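Local structure of universal stress protein A-like protein (Arabidopsis thaliana, 2GM3) at residues A[50-54]-A[111-116]; A[85-89]-A[104-108]; A[5-11]-A[124-130]. The protein binds AMP and belongs to the universal stress protein A family, although its role in the plant cell is not established. All coordinates share one frame. Residue numbers count along the deposited sequence, not the author numbering.

Contact 1 (A[50-54]-A[111-116]); sequences LLHVQ and DPKDVI. With AMP (adenosine monophosphate), chain G.
This is a buried strand-to-helix packing contact at the adenine end of the AMP pocket. Residues 50-54 end an inner strand of the parallel sheet; Asp111 is the N-cap of the helix that starts at Pro112. The segment axes approach to 8.4 Å, with N-to-C directions 140° apart. The closest CA atoms, of Val53 and Pro112, are 5.1 Å apart. Val53 (chi1 t) places CG1 3.4 Å from Pro112 CA, and its CG2 3.6 Å from Val115 CG1 and 4.1 Å from Ile116 CG1. Leu51 (t, p) adds CD2 at 4.3 Å from Ile116 CG1. Val115 N donates a hydrogen bond to Asp111 O at 2.8 Å, and Lys113 NZ forms a salt bridge with Asp111 OD2 at 3.1 Å. The Val53 backbone reads the Watson-Crick edge of adenine: Val53 N donates to AMP N1 at 2.9 Å, and AMP N6 donates to Val53 O at 2.8 Å. This backbone recognition at a strand's C-terminal end fits the nucleotide-binding alpha/beta fold of universal stress proteins. Pro112 CG, 3.6 Å from AMP N6, and Ile116 CD1, 3.7 Å from AMP N3, border the base. Strand 46-54 pairs with strand 6-11 and edge strand 102-109, while Ile116 packs on Val146 and Cys150 of helix 146-153.

Contact 2 (A[85-89]-A[104-108]); sequences GLHLL and EAWIK
Residues 85-89 of helix 81-99 run nearly antiparallel to residues 104-108 of strand 102-109, with 161° between their N-to-C directions and 8.7 Å between the segment axes. Nearest CA pairs are Gly85 with Ile107 at 7.0 Å and Leu89 with Ala105 at 6.1 Å. Gly85 allows close approach: its C is 3.5 Å from Ile107 CD1, and a CB there would clash with that methyl. Ile107 (m, t) and Leu89 cover most of the interface. Leu89 has off-well chi1 and chi2 of -100° and 34°. Its CD2 meets Ile107 CG1 at 3.5 Å and its CG meets Ala105 CB at 3.6 Å. Leu86 (m, t) closes the side, with CD2 3.6 Å from Ile107 CD1. Trp106 points its CA-to-CB bond away from the helix, and its NE1 is hydrogen-bonded to Glu119 OE2 of helix 112-123. Helix 81-99 links the parallel neighbours 46-54 and 102-109, the latter at the sheet edge within this chain. The contact is the helix-to-strand half of a beta-alpha-beta crossover of the parallel alpha/beta fold.

Contact 3 (A[5-11]-A[124-130]); sequences PTKVMVA and RPDFLVV. With AMP (adenosine monophosphate), chain G.
Strands 6-11 and 127-130 pair in parallel, 29° between their short axes and 4.6 Å apart at closest. Val8 pairs with Phe127, Met9 with Leu128 and Val10 with Val129. Lys7 O accepts from both Asp126 N at 2.8 Å and Phe127 N at 3.3 Å. Then come Met9 N to Phe127 O at 2.8 Å, Val129 N to Met9 O at 2.6 Å and Ala11 N to Val129 O at 3.0 Å. The Asp126 side chain (chi1 m) takes Lys7 N through OD2 at 2.5 Å. On the other edge, Thr6, Val8 and Val10 make backbone hydrogen bonds to Lys47 and Leu49 of strand 46-54. These are inner strands of the Rossmann-like alpha/beta fold of universal stress proteins. Ala11 O accepts from AMP O2' at 2.6 Å. Val8 CG1 sits over the Phe127 ring (chi1 p), 4.0 Å from its centroid, a CH-pi contact. On the other face, selenomethionine Met9 CE lies 3.6 Å from Leu128 CD1. Thr6 OG1 is hydrogen-bonded to Lys37 O and Arg40 NH1 of the second subunit, whose Trp33 meets Phe127.

All three contacts reach one parallel sheet. Strand 46-54 of contact 1 lies between strand 102-109 of contact 2 and strand 6-11 of contact 3. Leu50 N lies 2.7 Å from Glu104 O, and Leu51 N lies 3.0 Å from Val10 O, both probable hydrogen bonds. The centres of contacts 1 and 2 are about 10 Å apart, those of 1 and 3 about 13 Å. Contacts 1 and 3 share the AMP: one meets the adenine, the other the ribose. Ile116 joins them, its CG2 3.5 Å from Leu128 CD2. Contact 2 stands further back, the Leu89 side chain about 8 Å from AMP. In sequence, contact 2 nests within contact 1, and contact 1 within contact 3.

Contact 1 (A[50-54]-A[111-116])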
loop_
_atom_site.group_PDB
_atom_site.type_symbol
_atom_site.label_atom_id
_atom_site.label_comp_id
_atom_site.label_asym_id
_atom_site.label_seq_id
_atom_site.Cartn_x
_atom_site.Cartn_y
_atom_site.Cartn_z
ATOM N N LEU A 50 0.868 -14.674 -5.027
ATOM C CA LEU A 50 0.100 -15.011 -3.851
ATOM C C LEU A 50 0.944 -15.804 -2.894
ATOM O O LEU A 50 1.398 -16.889 -3.225
ATOM C CB LEU A 50 -1.113 -15.823 -4.240
ATOM C CG LEU A 50 -2.170 -15.157 -5.109
ATOM C CD1 LEU A 50 -2.909 -16.199 -5.849
ATOM C CD2 LEU A 50 -3.154 -14.301 -4.179
ATOM N N LEU A 51 1.187 -15.246 -1.713
ATOM C CA LEU A 51 1.962 -15.946 -0.726
ATOM C C LEU A 51 1.130 -16.263 0.526
ATOM O O LEU A 51 0.505 -15.366 1.120
ATOM C CB LEU A 51 3.194 -15.147 -0.375
ATOM C CG LEU A 51 3.914 -15.572 0.901
ATOM C CD1 LEU A 51 4.712 -16.856 0.745
ATOM C CD2 LEU A 51 4.831 -14.431 1.329
ATOM N N HIS A 52 1.157 -17.540 0.919
ATOM C CA HIS A 52 0.606 -17.962 2.198
ATOM C C HIS A 52 1.715 -18.407 3.093
ATOM O O HIS A 52 2.548 -19.232 2.713
ATOM C CB HIS A 52 -0.374 -19.121 2.034
ATOM C CG HIS A 52 -0.869 -19.653 3.334
ATOM N ND1 HIS A 52 -1.694 -18.927 4.166
ATOM C CD2 HIS A 52 -0.647 -20.835 3.960
ATOM C CE1 HIS A 52 -1.974 -19.642 5.243
ATOM N NE2 HIS A 52 -1.369 -20.812 5.132
ATOM N N VAL A 53 1.750 -17.880 4.306
ATOM C CA VAL A 53 2.717 -18.389 5.259
ATOM C C VAL A 53 2.050 -19.387 6.192
ATOM O O VAL A 53 1.070 -19.084 6.838
ATOM C CB VAL A 53 3.452 -17.271 5.996
ATOM C CG1 VAL A 53 4.602 -17.822 6.846
ATOM C CG2 VAL A 53 4.022 -16.332 4.983
ATOM N N GLN A 54 2.590 -20.584 6.231
ATOM C CA GLN A 54 2.041 -21.669 7.051
ATOM C C GLN A 54 2.819 -21.818 8.373
ATOM O O GLN A 54 4.054 -21.755 8.401
ATOM C CB GLN A 54 2.104 -22.948 6.218
ATOM C CG GLN A 54 1.389 -24.134 6.739
ATOM C CD GLN A 54 2.087 -25.434 6.329
ATOM O OE1 GLN A 54 2.527 -25.592 5.181
ATOM N NE2 GLN A 54 2.191 -26.364 7.272
ATOM N N ASP A 111 7.329 -17.899 10.763
ATOM C CA ASP A 111 6.544 -16.774 11.279
ATOM C C ASP A 111 6.065 -15.886 10.112
ATOM O O ASP A 111 6.888 -15.348 9.350
ATOM C CB ASP A 111 7.301 -15.974 12.348
ATOM C CG ASP A 111 6.561 -14.693 12.744
ATOM O OD1 ASP A 111 5.309 -14.643 12.617
ATOM O OD2 ASP A 111 7.217 -13.717 13.149
ATOM N N PRO A 112 4.733 -15.755 9.949
ATOM C CA PRO A 112 4.185 -15.029 8.801
ATOM C C PRO A 112 4.795 -13.644 8.515
ATOM O O PRO A 112 5.172 -13.386 7.375
ATOM C CB PRO A 112 2.676 -14.951 9.095
ATOM C CG PRO A 112 2.421 -16.151 9.929
ATOM C CD PRO A 112 3.662 -16.310 10.791
ATOM N N LYS A 113 4.911 -12.773 9.511
ATOM C CA LYS A 113 5.419 -11.425 9.255
ATOM C C LYS A 113 6.898 -11.438 8.812
ATOM O O LYS A 113 7.279 -10.698 7.895
ATOM C CB LYS A 113 5.236 -10.536 10.474
ATOM C CG LYS A 113 5.625 -11.197 11.734
ATOM C CD LYS A 113 5.914 -10.200 12.783
ATOM C CE LYS A 113 6.852 -10.756 13.818
ATOM N NZ LYS A 113 6.019 -11.376 14.851
ATOM N N ASP A 114 7.711 -12.273 9.455
ATOM C CA ASP A 114 9.109 -12.447 9.098
ATOM C C ASP A 114 9.240 -12.999 7.671
ATOM O O ASP A 114 10.039 -12.500 6.866
ATOM C CB ASP A 114 9.819 -13.418 10.087
ATOM C CG ASP A 114 10.236 -12.745 11.411
ATOM O OD1 ASP A 114 10.326 -11.487 11.465
ATOM O OD2 ASP A 114 10.507 -13.479 12.405
ATOM N N VAL A 115 8.449 -14.026 7.376
ATOM C CA VAL A 115 8.528 -14.723 6.093
ATOM C C VAL A 115 8.067 -13.840 4.952
ATOM O O VAL A 115 8.710 -13.803 3.899
ATOM C CB VAL A 115 7.734 -16.071 6.093
ATOM C CG1 VAL A 115 7.589 -16.589 4.704
ATOM C CG2 VAL A 115 8.448 -17.088 6.943
ATOM N N ILE A 116 6.966 -13.128 5.161
ATOM C CA ILE A 116 6.485 -12.169 4.155
ATOM C C ILE A 116 7.609 -11.220 3.778
ATOM O O ILE A 116 7.858 -11.012 2.585
ATOM C CB ILE A 116 5.291 -11.325 4.649
ATOM C CG1 ILE A 116 4.079 -12.216 4.902
ATOM C CG2 ILE A 116 4.978 -10.182 3.649
ATOM C CD1 ILE A 116 2.928 -11.469 5.522
HETATM P P AMP G . -3.089 -7.978 10.632
HETATM O O1P AMP G . -2.556 -9.118 11.294
HETATM O O2P AMP G . -4.543 -7.768 10.834
HETATM O O3P AMP G . -2.357 -6.729 10.747
HETATM O "O5'" AMP G . -3.007 -8.234 9.062
HETATM C "C5'" AMP G . -3.753 -9.278 8.477
HETATM C "C4'" AMP G . -3.114 -9.533 7.138
HETATM O "O4'" AMP G . -1.766 -10.098 7.276
HETATM C "C3'" AMP G . -3.875 -10.531 6.311
HETATM O "O3'" AMP G . -4.954 -9.820 5.638
HETATM C "C2'" AMP G . -2.803 -10.967 5.325
HETATM O "O2'" AMP G . -2.742 -10.013 4.264
HETATM C "C1'" AMP G . -1.524 -10.931 6.153
HETATM N N9 AMP G . -1.333 -12.253 6.780
HETATM C C8 AMP G . -1.679 -12.643 8.029
HETATM N N7 AMP G . -1.333 -13.931 8.200
HETATM C C5 AMP G . -0.731 -14.347 7.079
HETATM C C6 AMP G . -0.147 -15.543 6.652
HETATM N N6 AMP G . -0.089 -16.624 7.409
HETATM N N1 AMP G . 0.360 -15.598 5.426
HETATM C C2 AMP G . 0.334 -14.575 4.596
HETATM N N3 AMP G . -0.202 -13.417 4.952
HETATM C C4 AMP G . -0.735 -13.278 6.181
#

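Contact 2 (A[85-89]-A[104-108])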
loop_
_atom_site.group_PDB
_atom_site.type_symbol
_atom_site.label_atom_id
_atom_site.label_comp_id
_atom_site.label_asym_id
_atom_site.label_seq_id
_atom_site.Cartn_x
_atom_site.Cartn_y
_atom_site.Cartn_z
ATOM N N GLY A 85 -3.492 -24.429 3.639
ATOM C CA GLY A 85 -2.690 -23.594 2.773
ATOM C C GLY A 85 -3.023 -23.686 1.282
ATOM O O GLY A 85 -3.243 -22.645 0.620
ATOM N N LEU A 86 -3.022 -24.906 0.750
ATOM C CA LEU A 86 -3.198 -25.111 -0.678
ATOM C C LEU A 86 -4.602 -24.664 -1.128
ATOM O O LEU A 86 -4.744 -23.999 -2.140
ATOM C CB LEU A 86 -2.907 -26.594 -1.069
ATOM C CG LEU A 86 -1.471 -27.087 -0.861
ATOM C CD1 LEU A 86 -1.308 -28.581 -1.090
ATOM C CD2 LEU A 86 -0.499 -26.341 -1.762
ATOM N N HIS A 87 -5.622 -25.027 -0.354
ATOM C CA HIS A 87 -7.021 -24.674 -0.657
ATOM C C HIS A 87 -7.167 -23.155 -0.740
ATOM O O HIS A 87 -7.903 -22.601 -1.538
ATOM C CB HIS A 87 -7.952 -25.134 0.471
ATOM C CG HIS A 87 -8.424 -26.549 0.356
ATOM N ND1 HIS A 87 -8.937 -27.078 -0.810
ATOM C CD2 HIS A 87 -8.508 -27.536 1.281
ATOM C CE1 HIS A 87 -9.296 -28.336 -0.604
ATOM N NE2 HIS A 87 -9.060 -28.633 0.661
ATOM N N LEU A 88 -6.435 -22.494 0.130
ATOM C CA LEU A 88 -6.390 -21.076 0.173
ATOM C C LEU A 88 -5.829 -20.488 -1.135
ATOM O O LEU A 88 -6.441 -19.593 -1.745
ATOM C CB LEU A 88 -5.509 -20.686 1.347
ATOM C CG LEU A 88 -5.623 -19.330 1.994
ATOM C CD1 LEU A 88 -7.095 -19.021 2.258
ATOM C CD2 LEU A 88 -4.869 -19.439 3.285
ATOM N N LEU A 89 -4.660 -20.974 -1.538
ATOM C CA LEU A 89 -4.024 -20.603 -2.795
ATOM C C LEU A 89 -4.917 -20.842 -3.995
ATOM O O LEU A 89 -5.005 -20.011 -4.881
ATOM C CB LEU A 89 -2.778 -21.449 -2.982
ATOM C CG LEU A 89 -1.483 -20.743 -2.613
ATOM C CD1 LEU A 89 -1.596 -19.771 -1.467
ATOM C CD2 LEU A 89 -0.444 -21.827 -2.399
ATOM N N GLU A 104 1.106 -16.259 -9.616
ATOM C CA GLU A 104 1.920 -17.314 -9.072
ATOM C C GLU A 104 1.571 -17.431 -7.618
ATOM O O GLU A 104 1.466 -16.431 -6.920
ATOM C CB GLU A 104 3.384 -16.957 -9.201
ATOM C CG GLU A 104 3.848 -17.024 -10.622
ATOM C CD GLU A 104 5.362 -17.130 -10.748
ATOM O OE1 GLU A 104 6.107 -16.560 -9.915
ATOM O OE2 GLU A 104 5.803 -17.793 -11.696
ATOM N N ALA A 105 1.396 -18.648 -7.138
ATOM C CA ALA A 105 1.006 -18.814 -5.746
ATOM C C ALA A 105 1.848 -19.891 -5.118
ATOM O O ALA A 105 2.083 -20.930 -5.721
ATOM C CB ALA A 105 -0.470 -19.158 -5.642
ATOM N N TRP A 106 2.310 -19.632 -3.898
ATOM C CA TRP A 106 3.086 -20.636 -3.185
ATOM C C TRP A 106 3.004 -20.441 -1.685
ATOM O O TRP A 106 2.471 -19.423 -1.180
ATOM C CB TRP A 106 4.525 -20.624 -3.651
ATOM C CG TRP A 106 5.242 -19.445 -3.201
ATOM C CD1 TRP A 106 6.076 -19.363 -2.141
ATOM C CD2 TRP A 106 5.183 -18.139 -3.774
ATOM N NE1 TRP A 106 6.533 -18.096 -2.006
ATOM C CE2 TRP A 106 6.017 -17.318 -3.004
ATOM C CE3 TRP A 106 4.518 -17.589 -4.878
ATOM C CZ2 TRP A 106 6.221 -15.950 -3.294
ATOM C CZ3 TRP A 106 4.727 -16.234 -5.178
ATOM C CH2 TRP A 106 5.562 -15.428 -4.375
ATOM N N ILE A 107 3.557 -21.429 -0.986
ATOM C CA ILE A 107 3.536 -21.481 0.454
ATOM C C ILE A 107 4.963 -21.477 0.967
ATOM O O ILE A 107 5.827 -22.136 0.402
ATOM C CB ILE A 107 2.805 -22.756 0.905
ATOM C CG1 ILE A 107 1.324 -22.641 0.496
ATOM C CG2 ILE A 107 2.980 -22.960 2.425
ATOM C CD1 ILE A 107 0.445 -23.866 0.708
ATOM N N LYS A 108 5.202 -20.689 2.012
ATOM C CA LYS A 108 6.430 -20.741 2.777
ATOM C C LYS A 108 6.075 -21.050 4.220
ATOM O O LYS A 108 4.935 -20.846 4.639
ATOM C CB LYS A 108 7.160 -19.407 2.655
ATOM C CG LYS A 108 7.782 -19.167 1.282
ATOM C CD LYS A 108 9.040 -20.011 1.071
ATOM C CE LYS A 108 9.588 -19.838 -0.328
ATOM N NZ LYS A 108 10.680 -20.837 -0.615
#

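Contact 3 (A[5-11]-A[124-130])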
loop_
_atom_site.group_PDB
_atom_site.type_symbol
_atom_site.label_atom_id
_atom_site.label_comp_id
_atom_site.label_asym_id
_atom_site.label_seq_id
_atom_site.Cartn_x
_atom_site.Cartn_y
_atom_site.Cartn_z
ATOM N N PRO A 5 5.242 -5.443 -16.478
ATOM C CA PRO A 5 4.058 -5.824 -15.708
ATOM C C PRO A 5 4.369 -5.744 -14.234
ATOM O O PRO A 5 5.412 -6.244 -13.786
ATOM C CB PRO A 5 3.765 -7.281 -16.142
ATOM C CG PRO A 5 4.974 -7.753 -16.801
ATOM C CD PRO A 5 5.697 -6.542 -17.347
ATOM N N THR A 6 3.483 -5.087 -13.491
ATOM C CA THR A 6 3.738 -4.789 -12.105
ATOM C C THR A 6 3.495 -6.031 -11.281
ATOM O O THR A 6 2.419 -6.642 -11.360
ATOM C CB THR A 6 2.884 -3.624 -11.657
ATOM O OG1 THR A 6 3.393 -2.436 -12.265
ATOM C CG2 THR A 6 2.929 -3.470 -10.159
ATOM N N LYS A 7 4.502 -6.426 -10.507
ATOM C CA LYS A 7 4.356 -7.615 -9.645
ATOM C C LYS A 7 3.767 -7.212 -8.319
ATOM O O LYS A 7 4.366 -6.483 -7.544
ATOM C CB LYS A 7 5.678 -8.376 -9.432
ATOM C CG LYS A 7 6.414 -8.815 -10.724
ATOM C CD LYS A 7 7.857 -9.192 -10.391
ATOM C CE LYS A 7 8.844 -8.684 -11.458
ATOM N NZ LYS A 7 10.156 -8.227 -10.851
ATOM N N VAL A 8 2.572 -7.701 -8.066
ATOM C CA VAL A 8 1.863 -7.414 -6.859
ATOM C C VAL A 8 1.881 -8.659 -5.970
ATOM O O VAL A 8 1.205 -9.651 -6.276
ATOM C CB VAL A 8 0.417 -7.066 -7.201
ATOM C CG1 VAL A 8 -0.338 -6.588 -5.950
ATOM C CG2 VAL A 8 0.378 -6.025 -8.300
HETATM N N MSE A 9 2.629 -8.594 -4.861
HETATM C CA MSE A 9 2.613 -9.690 -3.880
HETATM C C MSE A 9 1.441 -9.514 -2.932
HETATM O O MSE A 9 1.266 -8.430 -2.381
HETATM C CB MSE A 9 3.903 -9.732 -3.080
HETATM C CG MSE A 9 3.972 -11.012 -2.228
HETATM SE SE MSE A 9 5.723 -11.342 -1.520
HETATM C CE MSE A 9 5.263 -11.219 0.209
ATOM N N VAL A 10 0.638 -10.558 -2.764
ATOM C CA VAL A 10 -0.578 -10.479 -1.937
ATOM C C VAL A 10 -0.469 -11.550 -0.882
ATOM O O VAL A 10 -0.388 -12.714 -1.209
ATOM C CB VAL A 10 -1.847 -10.698 -2.756
ATOM C CG1 VAL A 10 -3.059 -10.621 -1.865
ATOM C CG2 VAL A 10 -1.973 -9.661 -3.882
ATOM N N ALA A 11 -0.433 -11.145 0.381
ATOM C CA ALA A 11 -0.229 -12.042 1.479
ATOM C C ALA A 11 -1.612 -12.532 1.901
ATOM O O ALA A 11 -2.459 -11.733 2.320
ATOM C CB ALA A 11 0.460 -11.295 2.608
ATOM N N ARG A 124 11.244 -9.935 -4.819
ATOM C CA ARG A 124 11.289 -8.549 -5.254
ATOM C C ARG A 124 10.084 -8.118 -6.057
ATOM O O ARG A 124 10.213 -7.732 -7.195
ATOM C CB ARG A 124 12.636 -8.223 -5.936
ATOM C CG ARG A 124 13.599 -7.603 -4.922
ATOM C CD ARG A 124 15.039 -7.772 -5.245
ATOM N NE ARG A 124 15.234 -8.944 -6.102
ATOM C CZ ARG A 124 16.350 -9.207 -6.775
ATOM N NH1 ARG A 124 17.412 -8.412 -6.702
ATOM N NH2 ARG A 124 16.391 -10.274 -7.532
ATOM N N PRO A 125 8.899 -8.160 -5.432
ATOM C CA PRO A 125 7.672 -7.679 -6.086
ATOM C C PRO A 125 7.690 -6.150 -6.091
ATOM O O PRO A 125 8.445 -5.530 -5.340
ATOM C CB PRO A 125 6.563 -8.214 -5.186
ATOM C CG PRO A 125 7.213 -8.281 -3.831
ATOM C CD PRO A 125 8.653 -8.606 -4.048
ATOM N N ASP A 126 6.907 -5.537 -6.960
ATOM C CA ASP A 126 6.927 -4.112 -7.020
ATOM C C ASP A 126 6.255 -3.568 -5.762
ATOM O O ASP A 126 6.711 -2.576 -5.212
ATOM C CB ASP A 126 6.258 -3.635 -8.282
ATOM C CG ASP A 126 7.022 -4.041 -9.523
ATOM O OD1 ASP A 126 8.169 -3.591 -9.718
ATOM O OD2 ASP A 126 6.472 -4.826 -10.312
ATOM N N PHE A 127 5.185 -4.226 -5.318
ATOM C CA PHE A 127 4.617 -3.954 -4.034
ATOM C C PHE A 127 3.960 -5.128 -3.343
ATOM O O PHE A 127 3.662 -6.145 -3.970
ATOM C CB PHE A 127 3.701 -2.727 -4.058
ATOM C CG PHE A 127 2.414 -2.881 -4.829
ATOM C CD1 PHE A 127 1.210 -2.946 -4.154
ATOM C CD2 PHE A 127 2.400 -2.847 -6.224
ATOM C CE1 PHE A 127 -0.008 -3.028 -4.858
ATOM C CE2 PHE A 127 1.223 -2.933 -6.924
ATOM C CZ PHE A 127 0.007 -3.022 -6.248
ATOM N N LEU A 128 3.710 -4.946 -2.046
ATOM C CA LEU A 128 3.072 -5.938 -1.185
ATOM C C LEU A 128 1.688 -5.446 -0.778
ATOM O O LEU A 128 1.537 -4.317 -0.300
ATOM C CB LEU A 128 3.954 -6.118 0.070
ATOM C CG LEU A 128 3.466 -6.952 1.246
ATOM C CD1 LEU A 128 3.115 -8.374 0.768
ATOM C CD2 LEU A 128 4.470 -7.000 2.341
ATOM N N VAL A 129 0.683 -6.277 -0.979
ATOM C CA VAL A 129 -0.649 -6.012 -0.462
ATOM C C VAL A 129 -0.929 -6.926 0.744
ATOM O O VAL A 129 -0.775 -8.151 0.660
ATOM C CB VAL A 129 -1.724 -6.267 -1.523
ATOM C CG1 VAL A 129 -3.090 -6.003 -0.956
ATOM C CG2 VAL A 129 -1.501 -5.420 -2.773
ATOM N N VAL A 130 -1.316 -6.319 1.858
ATOM C CA VAL A 130 -1.747 -7.047 3.013
ATOM C C VAL A 130 -3.067 -6.455 3.409
ATOM O O VAL A 130 -3.287 -5.240 3.266
ATOM C CB VAL A 130 -0.727 -6.944 4.224
ATOM C CG1 VAL A 130 0.574 -7.695 3.892
ATOM C CG2 VAL A 130 -0.409 -5.490 4.561
HETATM P P AMP G . -3.089 -7.978 10.632
HETATM O O1P AMP G . -2.556 -9.118 11.294
HETATM O O2P AMP G . -4.543 -7.768 10.834
HETATM O O3P AMP G . -2.357 -6.729 10.747
HETATM O "O5'" AMP G . -3.007 -8.234 9.062
HETATM C "C5'" AMP G . -3.753 -9.278 8.477
HETATM C "C4'" AMP G . -3.114 -9.533 7.138
HETATM O "O4'" AMP G . -1.766 -10.098 7.276
HETATM C "C3'" AMP G . -3.875 -10.531 6.311
HETATM O "O3'" AMP G . -4.954 -9.820 5.638
HETATM C "C2'" AMP G . -2.803 -10.967 5.325
HETATM O "O2'" AMP G . -2.742 -10.013 4.264
HETATM C "C1'" AMP G . -1.524 -10.931 6.153
HETATM N N9 AMP G . -1.333 -12.253 6.780
HETATM C C8 AMP G . -1.679 -12.643 8.029
HETATM N N7 AMP G . -1.333 -13.931 8.200
HETATM C C5 AMP G . -0.731 -14.347 7.079
HETATM C C6 AMP G . -0.147 -15.543 6.652
HETATM N N6 AMP G . -0.089 -16.624 7.409
HETATM N N1 AMP G . 0.360 -15.598 5.426
HETATM C C2 AMP G . 0.334 -14.575 4.596
HETATM N N3 AMP G . -0.202 -13.417 4.952
HETATM C C4 AMP G . -0.735 -13.278 6.181
#